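Local coordinates for protein ParA (Salmonella enterica subsp. enterica serovar Newport str. SL317, PDB 3EZF) that probably binds and hydrolyses adenine nucleotides to drive plasmid partition and, with ADP bound, binds operator DNA to regulate transcription of its own operon, at residues Y40-T45 with L87-V92; V113-N118 with I251-G256; A135-Q140 with I199-D204; N231-L236 with L263-A268. All blocks are in the same frame, centred on the assembly; numbering follows the deposited sequence.

From the N terminus, interaction 1 comes first and joins 40-45 to 87-92. It closes a loop that holds helices 46-50 and 57-69 inside the winged helix-turn-helix region. The chain then enters the P-loop NTPase fold, where interaction 2 pairs the central strands 112-116 and 250-254. Interaction 3 is nested in the long loop closed by interaction 2 and sets helix 129-138 against the turn before strand 203-206. Interaction 4 crosses interaction 2, because 231-236 precedes 251-256 and 263-268 follows it. Interaction 1 touches interaction 3, through Tyr40 on Ile199 and Pro201 and through Ile89 on Arg137, which joins the DNA-binding region to the NTPase. Phe115 of interaction 2 packs on Leu263 and Leu267 of interaction 4.

Interaction 1: residues Y40-T45 with L87-V92; sequences YYQTFT and LTIQNV. With SO4 (sulfate ion), chain F.
Phe44 and Leu87 pair in the small antiparallel sheet of the winged helix-turn-helix region. They form a hydrogen-bonded pair. Phe44 N donates to Leu87 O at 2.8 Å, with the donor in the carbonyl plane. The return bond from Leu87 N to Phe44 O is weak. Thr43 CA also leans on Leu87 O, as a CA-H...O contact.

Beyond the strands the contact is mainly side-chain packing on Ile89. The Phe44 ring meets Ile89 with its edge, and CE1 lies 3.6 Å from Ile89 CD1. Val92 CG2 adds a looser contact to Phe44 CD1, the two side chains crossing at about a right angle. Gln42 OE1 also lies against Ile89 CD1. Tyr40 OH rests against Ile89 CG1 at 3.9 Å. Tyr41 OH lies near Thr88 CG2. Val49 of helix 46-50 packs on Phe44, Leu87 and Val92.

Thr88 is the N-cap of helix 89-98. Its OG1 accepts from Asn91 N at 3.2 Å, in a nearly straight bond, and more weakly from Gln90 N. In return Thr88 N donates to Asn91 OD1 at 3.1 Å, from well above the plane of that amide. Asn91 OD1 also receives Asn75 N. The reciprocal Thr88-Asn91 pair is a capping box. Strand 87-88 thus runs straight into a capped helix, an arrangement consistent with a winged-helix DNA-binding fold.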
loop_
_atom_site.group_PDB
_atom_site.type_symbol
_atom_site.label_atom_id
_atom_site.label_comp_id
_atom_site.label_asym_id
_atom_site.label_seq_id
_atom_site.Cartn_x
_atom_site.Cartn_y
_atom_site.Cartn_z
ATOM N N TYR A 40 -4.938 26.841 -5.208
ATOM C CA TYR A 40 -3.583 27.333 -5.462
ATOM C C TYR A 40 -3.481 28.837 -5.663
ATOM O O TYR A 40 -4.020 29.385 -6.630
ATOM C CB TYR A 40 -2.953 26.685 -6.712
ATOM C CG TYR A 40 -1.872 27.576 -7.315
ATOM C CD1 TYR A 40 -0.659 27.785 -6.646
ATOM C CD2 TYR A 40 -2.117 28.326 -8.472
ATOM C CE1 TYR A 40 0.275 28.729 -7.106
ATOM C CE2 TYR A 40 -1.187 29.274 -8.936
ATOM C CZ TYR A 40 0.002 29.469 -8.244
ATOM O OH TYR A 40 0.903 30.418 -8.670
ATOM N N TYR A 41 -2.767 29.494 -4.759
ATOM C CA TYR A 41 -2.545 30.915 -4.892
ATOM C C TYR A 41 -1.664 31.499 -3.825
ATOM O O TYR A 41 -2.113 31.861 -2.737
ATOM C CB TYR A 41 -3.850 31.702 -4.956
ATOM C CG TYR A 41 -3.729 32.799 -5.976
ATOM C CD1 TYR A 41 -3.441 32.489 -7.308
ATOM C CD2 TYR A 41 -3.806 34.143 -5.609
ATOM C CE1 TYR A 41 -3.230 33.482 -8.249
ATOM C CE2 TYR A 41 -3.597 35.149 -6.546
ATOM C CZ TYR A 41 -3.303 34.807 -7.862
ATOM O OH TYR A 41 -3.072 35.778 -8.798
ATOM N N GLN A 42 -0.386 31.577 -4.160
ATOM C CA GLN A 42 0.603 32.146 -3.277
ATOM C C GLN A 42 1.123 33.399 -3.945
ATOM O O GLN A 42 1.510 33.380 -5.121
ATOM C CB GLN A 42 1.768 31.193 -3.058
ATOM C CG GLN A 42 2.982 31.914 -2.533
ATOM C CD GLN A 42 4.140 30.994 -2.251
ATOM O OE1 GLN A 42 4.544 30.206 -3.107
ATOM N NE2 GLN A 42 4.695 31.094 -1.046
ATOM N N THR A 43 1.114 34.488 -3.193
ATOM C CA THR A 43 1.615 35.743 -3.704
ATOM C C THR A 43 2.652 36.220 -2.703
ATOM O O THR A 43 2.633 35.809 -1.548
ATOM C CB THR A 43 0.488 36.800 -3.827
ATOM O OG1 THR A 43 0.087 37.252 -2.527
ATOM C CG2 THR A 43 -0.701 36.214 -4.517
ATOM N N PHE A 44 3.570 37.068 -3.147
ATOM C CA PHE A 44 4.582 37.602 -2.252
ATOM C C PHE A 44 4.441 39.120 -2.186
ATOM O O PHE A 44 3.853 39.747 -3.066
ATOM C CB PHE A 44 5.988 37.233 -2.739
ATOM C CG PHE A 44 6.254 35.759 -2.773
ATOM C CD1 PHE A 44 5.743 34.965 -3.796
ATOM C CD2 PHE A 44 7.034 35.159 -1.793
ATOM C CE1 PHE A 44 6.014 33.584 -3.838
ATOM C CE2 PHE A 44 7.307 33.790 -1.829
ATOM C CZ PHE A 44 6.798 33.005 -2.853
ATOM N N THR A 45 4.958 39.709 -1.119
ATOM C CA THR A 45 4.927 41.154 -0.967
ATOM C C THR A 45 6.265 41.563 -1.535
ATOM O O THR A 45 7.188 40.746 -1.575
ATOM C CB THR A 45 4.917 41.558 0.504
ATOM O OG1 THR A 45 3.637 41.292 1.075
ATOM C CG2 THR A 45 5.234 43.026 0.641
ATOM N N LEU A 87 2.817 39.733 -5.996
ATOM C CA LEU A 87 3.358 39.048 -7.163
ATOM C C LEU A 87 3.198 37.548 -7.000
ATOM O O LEU A 87 3.308 37.025 -5.892
ATOM C CB LEU A 87 4.849 39.376 -7.355
ATOM C CG LEU A 87 5.451 40.735 -6.999
ATOM C CD1 LEU A 87 6.846 40.780 -7.594
ATOM C CD2 LEU A 87 4.611 41.879 -7.541
ATOM N N THR A 88 2.944 36.868 -8.115
ATOM C CA THR A 88 2.775 35.416 -8.125
ATOM C C THR A 88 4.087 34.718 -8.440
ATOM O O THR A 88 5.054 35.347 -8.850
ATOM C CB THR A 88 1.812 34.984 -9.208
ATOM O OG1 THR A 88 2.371 35.322 -10.490
ATOM C CG2 THR A 88 0.473 35.668 -9.019
ATOM N N ILE A 89 4.100 33.402 -8.268
ATOM C CA ILE A 89 5.283 32.609 -8.549
ATOM C C ILE A 89 5.802 32.957 -9.941
ATOM O O ILE A 89 7.009 32.920 -10.178
ATOM C CB ILE A 89 4.980 31.077 -8.513
ATOM C CG1 ILE A 89 4.524 30.646 -7.112
ATOM C CG2 ILE A 89 6.219 30.290 -8.940
ATOM C CD1 ILE A 89 5.583 30.777 -6.067
ATOM N N GLN A 90 4.900 33.298 -10.863
ATOM C CA GLN A 90 5.317 33.634 -12.231
ATOM C C GLN A 90 5.891 35.021 -12.313
ATOM O O GLN A 90 6.861 35.249 -13.031
ATOM C CB GLN A 90 4.161 33.526 -13.234
ATOM C CG GLN A 90 4.260 32.332 -14.194
ATOM C CD GLN A 90 5.548 32.297 -14.998
ATOM O OE1 GLN A 90 6.116 31.231 -15.222
ATOM N NE2 GLN A 90 6.005 33.450 -15.443
ATOM N N ASN A 91 5.270 35.952 -11.598
ATOM C CA ASN A 91 5.749 37.331 -11.554
ATOM C C ASN A 91 7.214 37.330 -11.082
ATOM O O ASN A 91 8.084 37.936 -11.723
ATOM C CB ASN A 91 4.883 38.155 -10.595
ATOM C CG ASN A 91 3.445 38.285 -11.072
ATOM O OD1 ASN A 91 2.595 38.873 -10.392
ATOM N ND2 ASN A 91 3.166 37.737 -12.243
ATOM N N VAL A 92 7.466 36.635 -9.969
ATOM C CA VAL A 92 8.799 36.503 -9.402
ATOM C C VAL A 92 9.765 35.881 -10.417
ATOM O O VAL A 92 10.898 36.353 -10.583
ATOM C CB VAL A 92 8.782 35.617 -8.133
ATOM C CG1 VAL A 92 10.215 35.413 -7.600
ATOM C CG2 VAL A 92 7.909 36.266 -7.072
HETATM S S SO4 F . 5.229 43.732 4.161
HETATM O O1 SO4 F . 5.008 44.471 2.907
HETATM O O2 SO4 F . 6.654 43.794 4.525
HETATM O O3 SO4 F . 4.822 42.324 4.001
HETATM O O4 SO4 F . 4.423 44.361 5.220
#

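Interaction 2: residues V113-N118 with I251-G256; sequences VIFVVN and IFIDTG
Val113 and Ile114 run beside Ile251 and Phe252 in parallel register, and three backbone hydrogen bonds join the strands. Ile114 uses both its polar backbone atoms: its N donates to Ile251 O at 2.8 Å, and its O accepts from Ile253 N at 2.9 Å. Val116 N then donates to Ile253 O at 3.1 Å. The alpha carbons support this pattern, since Val113 CA faces Ile251 O and Phe252 CA faces Ile114 O in CA-H...O contacts.

The two strands are central in the six-stranded parallel sheet of a P-loop NTPase. Strand 112-116 leads toward the P-loop. Strand 250-254 ends at Asp254, in the place of the Walker B aspartate of this family. Both carboxylate oxygens of Asp254 have partners outside the pair: OD1 is bonded to Thr129 OG1 and OD2 to Ser160 OG.

Apolar contacts fill both faces. On the side of Ile114, Val116 and Phe252, the Phe252 ring lies alongside Ile114. Ile114 CD1 sits over one ring face in a CH-pi contact, 4.0 Å from the ring centroid. Val116 CG2 meets the edge of the same ring at CD2. On the other side, Val113 CG1, anti to its backbone N (chi1 -176°), reaches Ile253 CD1 at 3.4 Å. Phe115 CD1 lies 4.2 Å from Ile253 CG2, and the Phe115 ring is also covered by helix 261-267.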
loop_
_atom_site.group_PDB
_atom_site.type_symbol
_atom_site.label_atom_id
_atom_site.label_comp_id
_atom_site.label_asym_id
_atom_site.label_seq_id
_atom_site.Cartn_x
_atom_site.Cartn_y
_atom_site.Cartn_z
ATOM N N VAL A 113 16.322 12.082 -14.708
ATOM C CA VAL A 113 15.308 11.152 -14.220
ATOM C C VAL A 113 15.614 10.563 -12.841
ATOM O O VAL A 113 16.632 9.889 -12.642
ATOM C CB VAL A 113 15.087 10.016 -15.231
ATOM C CG1 VAL A 113 13.975 9.100 -14.765
ATOM C CG2 VAL A 113 14.739 10.603 -16.556
ATOM N N ILE A 114 14.696 10.802 -11.904
ATOM C CA ILE A 114 14.833 10.350 -10.527
ATOM C C ILE A 114 13.904 9.196 -10.153
ATOM O O ILE A 114 12.695 9.364 -10.073
ATOM C CB ILE A 114 14.569 11.530 -9.593
ATOM C CG1 ILE A 114 15.640 12.602 -9.825
ATOM C CG2 ILE A 114 14.532 11.062 -8.160
ATOM C CD1 ILE A 114 15.095 14.010 -9.955
ATOM N N PHE A 115 14.473 8.022 -9.920
ATOM C CA PHE A 115 13.678 6.862 -9.552
ATOM C C PHE A 115 13.479 6.888 -8.049
ATOM O O PHE A 115 14.429 6.658 -7.303
ATOM C CB PHE A 115 14.403 5.574 -9.942
ATOM C CG PHE A 115 13.625 4.337 -9.628
ATOM C CD1 PHE A 115 12.823 3.734 -10.594
ATOM C CD2 PHE A 115 13.635 3.812 -8.340
ATOM C CE1 PHE A 115 12.034 2.625 -10.275
ATOM C CE2 PHE A 115 12.855 2.711 -8.007
ATOM C CZ PHE A 115 12.052 2.114 -8.975
ATOM N N VAL A 116 12.255 7.163 -7.598
ATOM C CA VAL A 116 11.960 7.222 -6.162
ATOM C C VAL A 116 11.622 5.852 -5.586
ATOM O O VAL A 116 10.655 5.230 -6.015
ATOM C CB VAL A 116 10.779 8.163 -5.879
ATOM C CG1 VAL A 116 10.675 8.442 -4.388
ATOM C CG2 VAL A 116 10.958 9.451 -6.642
ATOM N N VAL A 117 12.421 5.405 -4.611
ATOM C CA VAL A 117 12.256 4.105 -3.952
ATOM C C VAL A 117 11.203 4.118 -2.854
ATOM O O VAL A 117 11.524 4.275 -1.683
ATOM C CB VAL A 117 13.587 3.633 -3.340
ATOM C CG1 VAL A 117 13.377 2.386 -2.490
ATOM C CG2 VAL A 117 14.577 3.348 -4.447
ATOM N N ASN A 118 9.947 3.931 -3.234
ATOM C CA ASN A 118 8.868 3.940 -2.268
ATOM C C ASN A 118 8.457 2.533 -1.893
ATOM O O ASN A 118 7.860 1.814 -2.702
ATOM C CB ASN A 118 7.661 4.679 -2.824
ATOM C CG ASN A 118 6.812 5.287 -1.731
ATOM O OD1 ASN A 118 7.268 6.183 -1.006
ATOM N ND2 ASN A 118 5.573 4.798 -1.589
ATOM N N ILE A 251 12.341 14.606 -13.797
ATOM C CA ILE A 251 11.282 13.638 -14.065
ATOM C C ILE A 251 11.352 12.542 -13.000
ATOM O O ILE A 251 12.300 11.763 -12.979
ATOM C CB ILE A 251 11.418 12.990 -15.477
ATOM C CG1 ILE A 251 11.139 14.027 -16.569
ATOM C CG2 ILE A 251 10.455 11.813 -15.611
ATOM C CD1 ILE A 251 11.158 13.445 -17.960
ATOM N N PHE A 252 10.361 12.486 -12.110
ATOM C CA PHE A 252 10.349 11.470 -11.058
ATOM C C PHE A 252 9.560 10.251 -11.471
ATOM O O PHE A 252 8.639 10.348 -12.272
ATOM C CB PHE A 252 9.744 12.010 -9.762
ATOM C CG PHE A 252 10.629 12.970 -9.031
ATOM C CD1 PHE A 252 10.621 14.327 -9.341
ATOM C CD2 PHE A 252 11.491 12.514 -8.043
ATOM C CE1 PHE A 252 11.457 15.213 -8.690
ATOM C CE2 PHE A 252 12.343 13.399 -7.376
ATOM C CZ PHE A 252 12.322 14.752 -7.703
ATOM N N ILE A 253 9.914 9.101 -10.914
ATOM C CA ILE A 253 9.212 7.869 -11.218
ATOM C C ILE A 253 8.775 7.150 -9.953
ATOM O O ILE A 253 9.593 6.874 -9.071
ATOM C CB ILE A 253 10.082 6.953 -12.059
ATOM C CG1 ILE A 253 10.294 7.608 -13.416
ATOM C CG2 ILE A 253 9.408 5.594 -12.250
ATOM C CD1 ILE A 253 11.389 7.004 -14.206
ATOM N N ASP A 254 7.476 6.840 -9.897
ATOM C CA ASP A 254 6.822 6.169 -8.769
ATOM C C ASP A 254 6.345 4.752 -9.062
ATOM O O ASP A 254 5.590 4.551 -10.011
ATOM C CB ASP A 254 5.605 6.984 -8.354
ATOM C CG ASP A 254 5.786 7.663 -7.043
ATOM O OD1 ASP A 254 6.931 8.019 -6.701
ATOM O OD2 ASP A 254 4.773 7.855 -6.356
ATOM N N THR A 255 6.763 3.782 -8.241
ATOM C CA THR A 255 6.327 2.388 -8.406
ATOM C C THR A 255 6.295 1.619 -7.102
ATOM O O THR A 255 7.071 1.911 -6.195
ATOM C CB THR A 255 7.236 1.570 -9.307
ATOM O OG1 THR A 255 7.666 2.360 -10.416
ATOM C CG2 THR A 255 6.468 0.355 -9.818
ATOM N N GLY A 256 5.405 0.630 -7.028
ATOM C CA GLY A 256 5.316 -0.209 -5.847
ATOM C C GLY A 256 6.497 -1.168 -5.874
ATOM O O GLY A 256 7.313 -1.094 -6.795
#

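Interaction 3: residues A135-Q140 with I199-D204; sequences ALRVHQ and IVPGVD. Unlike the reference sequence in segment 199-204: Val200 (reference Ile). With SO4 (sulfate ion), chain G.
Arg137 and Val138 meet Val200 where the end of helix 129-138 faces the turn before strand 203-206. In the P-loop NTPase fold this helix follows the P-loop, and here the strand is the outermost on one side of the parallel sheet within the chain. Val200 comes first along the second segment. Its CG1, anti to the backbone N (chi1 173°), touches Arg137 CG at 4.0 Å and Val138 CG1 at 4.1 Å. The valine and the arginine slide past each other in opposite directions.

Val200 also begins a type I beta turn, closed by Val203 N donating to Val200 O at 2.9 Å. Pro201 occupies the next corner. Its CG lies near Arg137 NH1, and the ring also packs on Tyr40.

Gly202 follows, with its CA over the centre of the Arg137 guanidinium, 3.4 Å above the plane. The flat group lies across the turn backbone. It is anchored elsewhere: NH2 forms a salt bridge with Asp146 OD1, and NE donates to Leu147 O. NH2 also makes a weak hydrogen bond to O4 of a sulfate ion, which probably comes from the crystallisation liquor. Asp146 probably offsets much of the positive charge.

Val203 starts the strand and packs on Ile149 of the neighbouring strand. Nearer the helix the contact is aliphatic: Val203 CG2 lies 3.7 Å from Arg137 CG.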
loop_
_atom_site.group_PDB
_atom_site.type_symbol
_atom_site.label_atom_id
_atom_site.label_comp_id
_atom_site.label_asym_id
_atom_site.label_seq_id
_atom_site.Cartn_x
_atom_site.Cartn_y
_atom_site.Cartn_z
ATOM N N ALA A 135 7.231 21.113 -3.699
ATOM C CA ALA A 135 8.168 21.863 -2.860
ATOM C C ALA A 135 9.275 22.466 -3.721
ATOM O O ALA A 135 9.439 23.691 -3.774
ATOM C CB ALA A 135 8.783 20.936 -1.802
ATOM N N LEU A 136 10.035 21.599 -4.387
ATOM C CA LEU A 136 11.120 22.040 -5.254
ATOM C C LEU A 136 10.670 23.209 -6.148
ATOM O O LEU A 136 11.406 24.169 -6.359
ATOM C CB LEU A 136 11.603 20.858 -6.117
ATOM C CG LEU A 136 12.338 19.732 -5.370
ATOM C CD1 LEU A 136 12.613 18.536 -6.268
ATOM C CD2 LEU A 136 13.634 20.292 -4.837
ATOM N N ARG A 137 9.436 23.128 -6.634
ATOM C CA ARG A 137 8.885 24.135 -7.531
ATOM C C ARG A 137 8.702 25.516 -6.930
ATOM O O ARG A 137 9.227 26.499 -7.447
ATOM C CB ARG A 137 7.541 23.656 -8.095
ATOM C CG ARG A 137 7.310 24.025 -9.541
ATOM C CD ARG A 137 6.970 25.488 -9.730
ATOM N NE ARG A 137 7.436 25.993 -11.030
ATOM C CZ ARG A 137 6.781 26.874 -11.777
ATOM N NH1 ARG A 137 5.612 27.353 -11.376
ATOM N NH2 ARG A 137 7.319 27.305 -12.897
ATOM N N VAL A 138 7.960 25.591 -5.837
ATOM C CA VAL A 138 7.675 26.868 -5.222
ATOM C C VAL A 138 8.671 27.295 -4.175
ATOM O O VAL A 138 8.466 28.310 -3.519
ATOM C CB VAL A 138 6.289 26.851 -4.571
ATOM C CG1 VAL A 138 5.266 26.290 -5.544
ATOM C CG2 VAL A 138 6.323 26.022 -3.301
ATOM N N HIS A 139 9.750 26.544 -4.010
ATOM C CA HIS A 139 10.731 26.898 -2.992
ATOM C C HIS A 139 11.153 28.358 -3.048
ATOM O O HIS A 139 11.114 28.996 -4.101
ATOM C CB HIS A 139 11.980 26.030 -3.099
ATOM C CG HIS A 139 12.904 26.161 -1.926
ATOM N ND1 HIS A 139 12.739 25.439 -0.762
ATOM C CD2 HIS A 139 14.005 26.930 -1.737
ATOM C CE1 HIS A 139 13.704 25.752 0.088
ATOM N NE2 HIS A 139 14.481 26.652 -0.482
ATOM N N GLN A 140 11.568 28.873 -1.896
ATOM C CA GLN A 140 12.016 30.254 -1.752
ATOM C C GLN A 140 13.191 30.574 -2.673
ATOM O O GLN A 140 13.070 31.383 -3.595
ATOM C CB GLN A 140 12.446 30.505 -0.302
ATOM C CG GLN A 140 11.316 30.496 0.709
ATOM C CD GLN A 140 10.609 31.833 0.772
ATOM O OE1 GLN A 140 10.142 32.345 -0.241
ATOM N NE2 GLN A 140 10.531 32.409 1.965
ATOM N N ILE A 199 -2.205 21.189 -8.924
ATOM C CA ILE A 199 -2.498 22.425 -8.207
ATOM C C ILE A 199 -1.329 23.400 -8.284
ATOM O O ILE A 199 -1.457 24.564 -7.913
ATOM C CB ILE A 199 -2.778 22.153 -6.722
ATOM C CG1 ILE A 199 -1.569 21.444 -6.090
ATOM C CG2 ILE A 199 -4.040 21.330 -6.585
ATOM C CD1 ILE A 199 -1.625 21.306 -4.554
ATOM N N VAL A 200 -0.188 22.910 -8.750
ATOM C CA VAL A 200 1.018 23.719 -8.885
ATOM C C VAL A 200 1.424 23.712 -10.353
ATOM O O VAL A 200 2.050 22.758 -10.824
ATOM C CB VAL A 200 2.174 23.130 -8.053
ATOM C CG1 VAL A 200 3.456 23.885 -8.328
ATOM C CG2 VAL A 200 1.821 23.165 -6.587
ATOM N N PRO A 201 1.086 24.783 -11.090
ATOM C CA PRO A 201 1.410 24.909 -12.520
ATOM C C PRO A 201 2.759 24.357 -13.024
ATOM O O PRO A 201 2.811 23.751 -14.102
ATOM C CB PRO A 201 1.259 26.409 -12.786
ATOM C CG PRO A 201 1.403 27.031 -11.421
ATOM C CD PRO A 201 0.637 26.077 -10.555
ATOM N N GLY A 202 3.843 24.532 -12.282
ATOM C CA GLY A 202 5.091 23.998 -12.803
ATOM C C GLY A 202 5.263 22.482 -12.780
ATOM O O GLY A 202 6.047 21.953 -13.556
ATOM N N VAL A 203 4.525 21.799 -11.902
ATOM C CA VAL A 203 4.597 20.344 -11.700
ATOM C C VAL A 203 3.481 19.537 -12.369
ATOM O O VAL A 203 2.335 19.629 -11.955
ATOM C CB VAL A 203 4.547 20.021 -10.189
ATOM C CG1 VAL A 203 4.541 18.518 -9.967
ATOM C CG2 VAL A 203 5.744 20.667 -9.468
ATOM N N ASP A 204 3.820 18.722 -13.371
ATOM C CA ASP A 204 2.832 17.909 -14.105
ATOM C C ASP A 204 2.892 16.443 -13.711
ATOM O O ASP A 204 3.917 15.977 -13.219
ATOM C CB ASP A 204 3.072 18.012 -15.609
ATOM C CG ASP A 204 2.849 19.413 -16.144
ATOM O OD1 ASP A 204 1.686 19.783 -16.372
ATOM O OD2 ASP A 204 3.832 20.150 -16.335
HETATM S S SO4 G . 5.187 26.534 -16.158
HETATM O O1 SO4 G . 4.733 27.360 -17.291
HETATM O O2 SO4 G . 6.616 26.211 -16.327
HETATM O O3 SO4 G . 4.399 25.288 -16.111
HETATM O O4 SO4 G . 4.992 27.277 -14.904
#

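Interaction 4: residues N231-L236 with L263-A268; sequences NQYEIL and LLNGLA. Unlike the reference sequence in segment 231-236: Asn231 (reference Lys), Gln232 (reference Pro), Tyr233 (reference Ser), Ile235 (reference Val).
Asn265 reaches from helix 261-267 to the backbone of 231-236, and its side-chain amide carries the polar part of the contact. ND2 donates to Gln232 O at 2.7 Å, in the plane of that carbonyl. It also donates to Pro261 O, one turn earlier in its own helix. Gln232 O in turn receives a second bond, from Trp219 NE1 of helix 219-226. At the other end of the amide, OD1 accepts from Leu236 N at 3.2 Å. This bond is almost straight at the hydrogen (175°), though the donor stands well above the plane of the amide. Leu236 lies in the first turn of helix 235-241, so OD1 serves an amide that has no partner in a preceding helical turn. Water 1 lies between Tyr233 O and Asn265 O, 3.1 Å from the first and 3.0 Å from the second.

Apolar groups flank the amide. The Tyr233 ring lies side by side with Leu264, whose CG sits over one face, 3.9 Å from the ring centroid. Gln232 CG stands over the opposite face. Leu236 CD1 packs on Gly266 CA at 3.7 Å. Met181 of helix 177-182 also packs on Leu236 and Asn265.

In this part of the P-loop NTPase domain, one buried amide bonds a loop carbonyl and a helix-start N-H together, and so ties the start of helix 235-241 to helix 261-267.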
loop_
_atom_site.group_PDB
_atom_site.type_symbol
_atom_site.label_atom_id
_atom_site.label_comp_id
_atom_site.label_asym_id
_atom_site.label_seq_id
_atom_site.Cartn_x
_atom_site.Cartn_y
_atom_site.Cartn_z
ATOM N N ASN A 231 12.214 -3.854 -26.748
ATOM C CA ASN A 231 12.776 -4.380 -25.507
ATOM C C ASN A 231 11.856 -3.983 -24.363
ATOM O O ASN A 231 11.710 -2.807 -24.063
ATOM C CB ASN A 231 14.164 -3.794 -25.273
ATOM C CG ASN A 231 14.809 -4.325 -24.014
ATOM O OD1 ASN A 231 15.945 -4.799 -24.037
ATOM N ND2 ASN A 231 14.085 -4.252 -22.901
ATOM N N GLN A 232 11.257 -4.965 -23.708
ATOM C CA GLN A 232 10.314 -4.687 -22.635
ATOM C C GLN A 232 10.795 -3.796 -21.515
ATOM O O GLN A 232 9.981 -3.257 -20.782
ATOM C CB GLN A 232 9.810 -5.988 -22.019
ATOM C CG GLN A 232 10.888 -6.778 -21.325
ATOM C CD GLN A 232 10.366 -8.043 -20.721
ATOM O OE1 GLN A 232 11.110 -9.009 -20.580
ATOM N NE2 GLN A 232 9.081 -8.051 -20.347
ATOM N N TYR A 233 12.103 -3.638 -21.367
ATOM C CA TYR A 233 12.622 -2.820 -20.272
ATOM C C TYR A 233 13.197 -1.471 -20.692
ATOM O O TYR A 233 13.843 -0.794 -19.901
ATOM C CB TYR A 233 13.664 -3.623 -19.466
ATOM C CG TYR A 233 13.099 -4.895 -18.851
ATOM C CD1 TYR A 233 13.804 -6.101 -18.912
ATOM C CD2 TYR A 233 11.848 -4.895 -18.220
ATOM C CE1 TYR A 233 13.277 -7.269 -18.364
ATOM C CE2 TYR A 233 11.313 -6.060 -17.666
ATOM C CZ TYR A 233 12.031 -7.244 -17.742
ATOM O OH TYR A 233 11.500 -8.398 -17.202
ATOM N N GLU A 234 12.955 -1.074 -21.935
ATOM C CA GLU A 234 13.449 0.203 -22.425
ATOM C C GLU A 234 12.297 1.046 -22.940
ATOM O O GLU A 234 12.519 2.138 -23.463
ATOM C CB GLU A 234 14.455 0.008 -23.556
ATOM C CG GLU A 234 15.669 -0.829 -23.202
ATOM C CD GLU A 234 16.704 -0.897 -24.335
ATOM O OE1 GLU A 234 16.360 -0.570 -25.490
ATOM O OE2 GLU A 234 17.866 -1.286 -24.075
ATOM N N ILE A 235 11.071 0.545 -22.801
ATOM C CA ILE A 235 9.902 1.280 -23.279
ATOM C C ILE A 235 9.740 2.638 -22.602
ATOM O O ILE A 235 9.532 3.637 -23.276
ATOM C CB ILE A 235 8.587 0.502 -23.068
ATOM C CG1 ILE A 235 8.741 -0.961 -23.494
ATOM C CG2 ILE A 235 7.488 1.163 -23.880
ATOM C CD1 ILE A 235 9.234 -1.139 -24.915
ATOM N N LEU A 236 9.837 2.668 -21.274
ATOM C CA LEU A 236 9.689 3.917 -20.513
ATOM C C LEU A 236 10.598 5.033 -21.039
ATOM O O LEU A 236 10.163 6.159 -21.179
ATOM C CB LEU A 236 9.983 3.684 -19.014
ATOM C CG LEU A 236 9.376 4.618 -17.949
ATOM C CD1 LEU A 236 10.222 4.539 -16.698
ATOM C CD2 LEU A 236 9.318 6.044 -18.414
ATOM N N LEU A 263 8.968 -1.649 -12.411
ATOM C CA LEU A 263 10.179 -1.386 -11.618
ATOM C C LEU A 263 11.401 -1.406 -12.541
ATOM O O LEU A 263 12.211 -0.477 -12.546
ATOM C CB LEU A 263 10.364 -2.470 -10.562
ATOM C CG LEU A 263 10.932 -2.120 -9.186
ATOM C CD1 LEU A 263 12.172 -1.271 -9.306
ATOM C CD2 LEU A 263 9.862 -1.389 -8.403
ATOM N N LEU A 264 11.515 -2.488 -13.311
ATOM C CA LEU A 264 12.602 -2.694 -14.261
ATOM C C LEU A 264 12.696 -1.536 -15.266
ATOM O O LEU A 264 13.784 -1.021 -15.533
ATOM C CB LEU A 264 12.403 -4.021 -15.007
ATOM C CG LEU A 264 12.837 -5.383 -14.433
ATOM C CD1 LEU A 264 14.315 -5.558 -14.629
ATOM C CD2 LEU A 264 12.480 -5.501 -12.978
ATOM N N ASN A 265 11.562 -1.132 -15.828
ATOM C CA ASN A 265 11.550 -0.029 -16.777
ATOM C C ASN A 265 11.991 1.229 -16.051
ATOM O O ASN A 265 12.753 2.025 -16.603
ATOM C CB ASN A 265 10.154 0.162 -17.377
ATOM C CG ASN A 265 10.017 -0.479 -18.747
ATOM O OD1 ASN A 265 10.604 -0.024 -19.727
ATOM N ND2 ASN A 265 9.246 -1.543 -18.816
ATOM N N GLY A 266 11.525 1.411 -14.817
ATOM C CA GLY A 266 11.934 2.578 -14.058
ATOM C C GLY A 266 13.447 2.647 -13.870
ATOM O O GLY A 266 14.085 3.613 -14.269
ATOM N N LEU A 267 14.023 1.624 -13.251
ATOM C CA LEU A 267 15.459 1.591 -13.030
ATOM C C LEU A 267 16.231 1.750 -14.320
ATOM O O LEU A 267 17.310 2.343 -14.331
ATOM C CB LEU A 267 15.878 0.261 -12.409
ATOM C CG LEU A 267 15.565 -0.012 -10.948
ATOM C CD1 LEU A 267 16.213 -1.306 -10.564
ATOM C CD2 LEU A 267 16.097 1.112 -10.080
ATOM N N ALA A 268 15.681 1.206 -15.402
ATOM C CA ALA A 268 16.338 1.238 -16.714
ATOM C C ALA A 268 16.374 2.586 -17.440
ATOM O O ALA A 268 17.022 2.702 -18.472
ATOM C CB ALA A 268 15.699 0.173 -17.629
HETATM O O HOH W 1 13.016 2.159 -19.580
#